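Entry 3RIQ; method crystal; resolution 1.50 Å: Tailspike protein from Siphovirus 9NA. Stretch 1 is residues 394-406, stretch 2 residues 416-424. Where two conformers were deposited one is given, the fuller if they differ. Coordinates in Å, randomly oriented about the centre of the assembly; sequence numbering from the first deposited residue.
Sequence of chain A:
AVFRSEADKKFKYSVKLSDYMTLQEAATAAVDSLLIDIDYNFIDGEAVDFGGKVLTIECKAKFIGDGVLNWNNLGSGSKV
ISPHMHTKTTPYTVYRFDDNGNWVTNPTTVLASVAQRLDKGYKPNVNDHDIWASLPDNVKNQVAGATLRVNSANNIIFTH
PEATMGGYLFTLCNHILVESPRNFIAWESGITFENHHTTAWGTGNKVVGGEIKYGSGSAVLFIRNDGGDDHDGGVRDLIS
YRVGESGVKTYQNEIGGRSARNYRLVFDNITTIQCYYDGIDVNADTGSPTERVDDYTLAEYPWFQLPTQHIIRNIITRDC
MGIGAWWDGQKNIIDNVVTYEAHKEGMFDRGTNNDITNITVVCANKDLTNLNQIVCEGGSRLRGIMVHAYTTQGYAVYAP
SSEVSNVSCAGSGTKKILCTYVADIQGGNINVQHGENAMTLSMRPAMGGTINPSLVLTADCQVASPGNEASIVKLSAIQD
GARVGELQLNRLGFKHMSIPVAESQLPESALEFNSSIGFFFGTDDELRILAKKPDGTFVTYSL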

# COMPACT_ATOMS: atom_id res chain seq x y z
N GLY A 394 -2.99 -17.56 -23.25
CA GLY A 394 -4.05 -17.52 -22.22
C GLY A 394 -4.73 -16.17 -22.05
O GLY A 394 -4.84 -15.37 -23.02
N TYR A 395 -5.21 -15.93 -20.84
CA TYR A 395 -5.99 -14.72 -20.51
C TYR A 395 -5.22 -13.89 -19.49
O TYR A 395 -4.50 -14.42 -18.64
N ALA A 396 -5.43 -12.58 -19.54
CA ALA A 396 -5.00 -11.71 -18.45
C ALA A 396 -5.82 -11.96 -17.18
O ALA A 396 -5.26 -12.09 -16.07
N VAL A 397 -7.15 -12.03 -17.35
CA VAL A 397 -8.07 -12.35 -16.26
C VAL A 397 -9.03 -13.42 -16.72
O VAL A 397 -9.87 -13.19 -17.62
N TYR A 398 -8.93 -14.59 -16.07
CA TYR A 398 -9.83 -15.70 -16.36
C TYR A 398 -10.65 -15.92 -15.09
O TYR A 398 -10.19 -16.55 -14.13
N ALA A 399 -11.86 -15.39 -15.10
CA ALA A 399 -12.68 -15.33 -13.87
C ALA A 399 -14.17 -15.41 -14.27
O ALA A 399 -14.94 -14.48 -14.02
N PRO A 400 -14.58 -16.54 -14.86
CA PRO A 400 -15.86 -16.58 -15.56
C PRO A 400 -17.07 -16.19 -14.72
O PRO A 400 -18.03 -15.64 -15.26
N SER A 401 -17.05 -16.51 -13.43
CA SER A 401 -18.18 -16.26 -12.55
C SER A 401 -18.00 -15.02 -11.68
O SER A 401 -18.84 -14.73 -10.83
N SER A 402 -16.94 -14.26 -11.95
CA SER A 402 -16.61 -13.10 -11.10
C SER A 402 -17.00 -11.80 -11.76
O SER A 402 -17.27 -11.76 -12.97
N GLU A 403 -17.02 -10.72 -10.98
CA GLU A 403 -17.13 -9.38 -11.54
C GLU A 403 -15.84 -8.61 -11.34
O GLU A 403 -15.12 -8.84 -10.36
N VAL A 404 -15.55 -7.72 -12.27
CA VAL A 404 -14.30 -6.98 -12.30
C VAL A 404 -14.58 -5.48 -12.48
O VAL A 404 -15.54 -5.10 -13.14
N SER A 405 -13.72 -4.64 -11.90
CA SER A 405 -13.77 -3.19 -12.13
C SER A 405 -12.34 -2.64 -12.10
O SER A 405 -11.48 -3.17 -11.39
N ASN A 406 -12.10 -1.60 -12.90
CA ASN A 406 -10.79 -0.91 -12.94
C ASN A 406 -9.66 -1.88 -13.28
O ASN A 406 -8.78 -2.12 -12.47
N LYS A 416 -6.83 -10.45 -22.65
CA LYS A 416 -8.17 -11.02 -22.60
C LYS A 416 -8.72 -11.08 -21.18
O LYS A 416 -8.06 -11.55 -20.25
N ILE A 417 -9.97 -10.63 -21.05
CA ILE A 417 -10.72 -10.64 -19.78
C ILE A 417 -12.01 -11.44 -19.98
O ILE A 417 -12.84 -11.11 -20.86
N LEU A 418 -12.14 -12.52 -19.21
CA LEU A 418 -13.34 -13.35 -19.25
C LEU A 418 -13.99 -13.32 -17.88
O LEU A 418 -13.39 -13.77 -16.91
N CYS A 419 -15.21 -12.78 -17.79
CA CYS A 419 -15.90 -12.68 -16.51
C CYS A 419 -17.37 -12.47 -16.71
O CYS A 419 -17.83 -12.45 -17.85
N THR A 420 -18.12 -12.34 -15.62
CA THR A 420 -19.57 -12.19 -15.73
C THR A 420 -19.98 -10.74 -15.96
O THR A 420 -20.95 -10.45 -16.69
N TYR A 421 -19.27 -9.84 -15.31
CA TYR A 421 -19.62 -8.42 -15.37
C TYR A 421 -18.34 -7.58 -15.32
O TYR A 421 -17.48 -7.82 -14.47
N VAL A 422 -18.27 -6.60 -16.22
CA VAL A 422 -17.18 -5.63 -16.29
C VAL A 422 -17.79 -4.26 -15.98
O VAL A 422 -18.74 -3.84 -16.66
N ALA A 423 -17.27 -3.57 -14.98
CA ALA A 423 -17.85 -2.30 -14.53
C ALA A 423 -17.59 -1.12 -15.46
O ALA A 423 -16.66 -1.15 -16.28
N ASP A 424 -18.40 -0.09 -15.29
CA ASP A 424 -18.30 1.13 -16.08
C ASP A 424 -16.94 1.83 -15.90
O ASP A 424 -16.31 1.75 -14.85

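What satisfies the backbone where the two stretches first run side by side? They pair in parallel, and Lys416 O serves two donors: Val397 N at 3.1 Å, almost straight, and Ala396 N at 2.9 Å, a weak bond bent to 121°. Val397 O then accepts from Leu418 N at 2.9 Å, and Leu418 O accepts from Ala399 N at the same distance. A single residue of stretch 1, Val397, thus reaches both Lys416 and Leu418, as parallel pairing requires.

How is the corner held, where Ala399 to Ser402 form a type I turn? Within the turn Ser402 N donates to Ala399 O at 2.9 Å. Thr420, whose CA-to-CB bond points toward stretch 1 and whose chi1 is m, brings its hydroxyl to the turn: OG1 donates to Pro400 O at 2.7 Å. Its backbone serves the next carbonyl but one, Thr420 N donating to Ser402 O at 2.8 Å. The same residue therefore satisfies two acceptors, one with its side chain and one with its main chain. Ser402 OG finds its partner elsewhere in the structure.

Does every polar atom that the contact buries find a partner? Val404 N donates to Tyr421 O at 2.9 Å, and Val404 O accepts from Ala423 N at 3.0 Å, so the backbone N and O of Val404 are both satisfied by stretch 2. Among the polar atoms buried by the contact, Tyr421 N alone has no partner in the model; Ser402 O lies 3.6 Å from Tyr421 N while already accepting from Thr420 N. Two waters extend the polar network at the ends. One donates to Gly394 O at 2.7 Å and accepts from Lys416 NZ at 3.1 Å; the other donates to Ala423 O at 2.8 Å and accepts from Asn406 N at 3.0 Å.

Which side chains pack against each other on the faces of these paired strands? Leu418 (chi1 t, chi2 p) shares a face with Tyr398 (chi1 t) and is the most extensively covered residue. Its CD2 lies 3.2 Å from Tyr398 CE1 and 4.2 Å from Pro400 CG, while its CB is 3.8 Å from CE1 of Tyr395 (chi1 m). Val397 (t) and Ile417 (m, then t) lie on the other face, with Val397 CB 4.3 Å from Ile417 CG2. Beyond the corner, Val404 (t) sets CG2 3.8 Å from SG of Cys419 (p). Glu403 (chi1 p) and Tyr421 (t) share a face, with Glu403 OE1 3.9 Å from Tyr421 CD2, and Ser405 CB meets Ala423 CB at 3.4 Å.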

# COMPACT_ATOMS: atom_id res chain seq x y z
CB TYR A 395 -7.29 -15.14 -19.82
CG TYR A 395 -8.29 -15.78 -20.78
CD1 TYR A 395 -9.37 -15.06 -21.26
CD2 TYR A 395 -8.14 -17.10 -21.20
CE1 TYR A 395 -10.28 -15.65 -22.17
CE2 TYR A 395 -9.04 -17.71 -22.07
CZ TYR A 395 -10.11 -16.98 -22.55
OH TYR A 395 -10.98 -17.59 -23.42
CB ALA A 396 -5.12 -10.24 -18.86
CB VAL A 397 -8.86 -11.11 -15.75
CG1 VAL A 397 -9.78 -11.50 -14.59
CG2 VAL A 397 -7.88 -10.01 -15.28
CB TYR A 398 -9.06 -16.96 -16.77
CG TYR A 398 -9.98 -18.08 -17.23
CD1 TYR A 398 -10.37 -18.16 -18.56
CD2 TYR A 398 -10.46 -19.06 -16.34
CE1 TYR A 398 -11.21 -19.17 -19.00
CE2 TYR A 398 -11.30 -20.06 -16.78
CZ TYR A 398 -11.68 -20.11 -18.11
OH TYR A 398 -12.51 -21.11 -18.58
CB ALA A 399 -12.34 -14.05 -13.08
CB PRO A 400 -15.99 -18.05 -15.97
CG PRO A 400 -14.65 -18.60 -15.91
CD PRO A 400 -13.81 -17.79 -15.02
CB SER A 401 -18.42 -17.46 -11.65
OG SER A 401 -18.78 -18.58 -12.44
CB SER A 402 -15.13 -13.10 -10.78
OG SER A 402 -14.78 -14.25 -10.04
CB GLU A 403 -18.32 -8.65 -10.97
CG GLU A 403 -18.22 -8.35 -9.50
CD GLU A 403 -19.47 -7.63 -9.03
OE1 GLU A 403 -19.82 -6.58 -9.62
OE2 GLU A 403 -20.10 -8.09 -8.07
CB VAL A 404 -13.43 -7.49 -13.49
CG1 VAL A 404 -12.06 -6.89 -13.45
CG2 VAL A 404 -13.31 -9.01 -13.47
CB SER A 405 -14.64 -2.51 -11.08
OG SER A 405 -14.05 -2.64 -9.82
CB ASN A 406 -10.51 -0.13 -11.65
CG ASN A 406 -9.25 0.72 -11.76
OD1 ASN A 406 -8.85 1.09 -12.84
ND2 ASN A 406 -8.58 0.97 -10.63
CB LYS A 416 -8.17 -12.44 -23.22
CG LYS A 416 -7.76 -12.48 -24.70
CD LYS A 416 -7.87 -13.91 -25.28
CE LYS A 416 -7.44 -13.94 -26.76
NZ LYS A 416 -6.06 -13.39 -26.95
CB ILE A 417 -11.10 -9.19 -19.35
CG1 ILE A 417 -9.85 -8.33 -19.20
CG2 ILE A 417 -11.97 -9.23 -18.09
CD1 ILE A 417 -10.10 -6.86 -18.99
CB LEU A 418 -13.02 -14.82 -19.64
CG LEU A 418 -14.17 -15.86 -19.52
CD1 LEU A 418 -15.26 -15.53 -20.46
CD2 LEU A 418 -13.69 -17.26 -19.76
CB CYS A 419 -15.29 -11.55 -15.63
SG CYS A 419 -15.54 -9.95 -16.38
CB THR A 420 -20.27 -12.70 -14.45
OG1 THR A 420 -20.14 -14.12 -14.39
CG2 THR A 420 -21.76 -12.40 -14.48
CB TYR A 421 -20.56 -8.04 -14.19
CG TYR A 421 -20.92 -6.57 -14.21
CD1 TYR A 421 -21.89 -6.08 -15.12
CD2 TYR A 421 -20.26 -5.66 -13.38
CE1 TYR A 421 -22.20 -4.71 -15.17
CE2 TYR A 421 -20.56 -4.28 -13.45
CZ TYR A 421 -21.52 -3.82 -14.32
OH TYR A 421 -21.78 -2.47 -14.39
CB VAL A 422 -16.52 -5.63 -17.71
CG1 VAL A 422 -15.54 -4.50 -17.85
CG2 VAL A 422 -15.83 -6.98 -18.02
CB ALA A 423 -17.33 -1.96 -13.13
CB ASP A 424 -19.40 2.13 -15.66
CG ASP A 424 -20.83 1.64 -15.93
OD1 ASP A 424 -21.05 0.51 -16.42
OD2 ASP A 424 -21.76 2.44 -15.65
O HOH W 1 -4.87 -15.92 -25.66
O HOH W 2 -14.09 -1.03 -15.07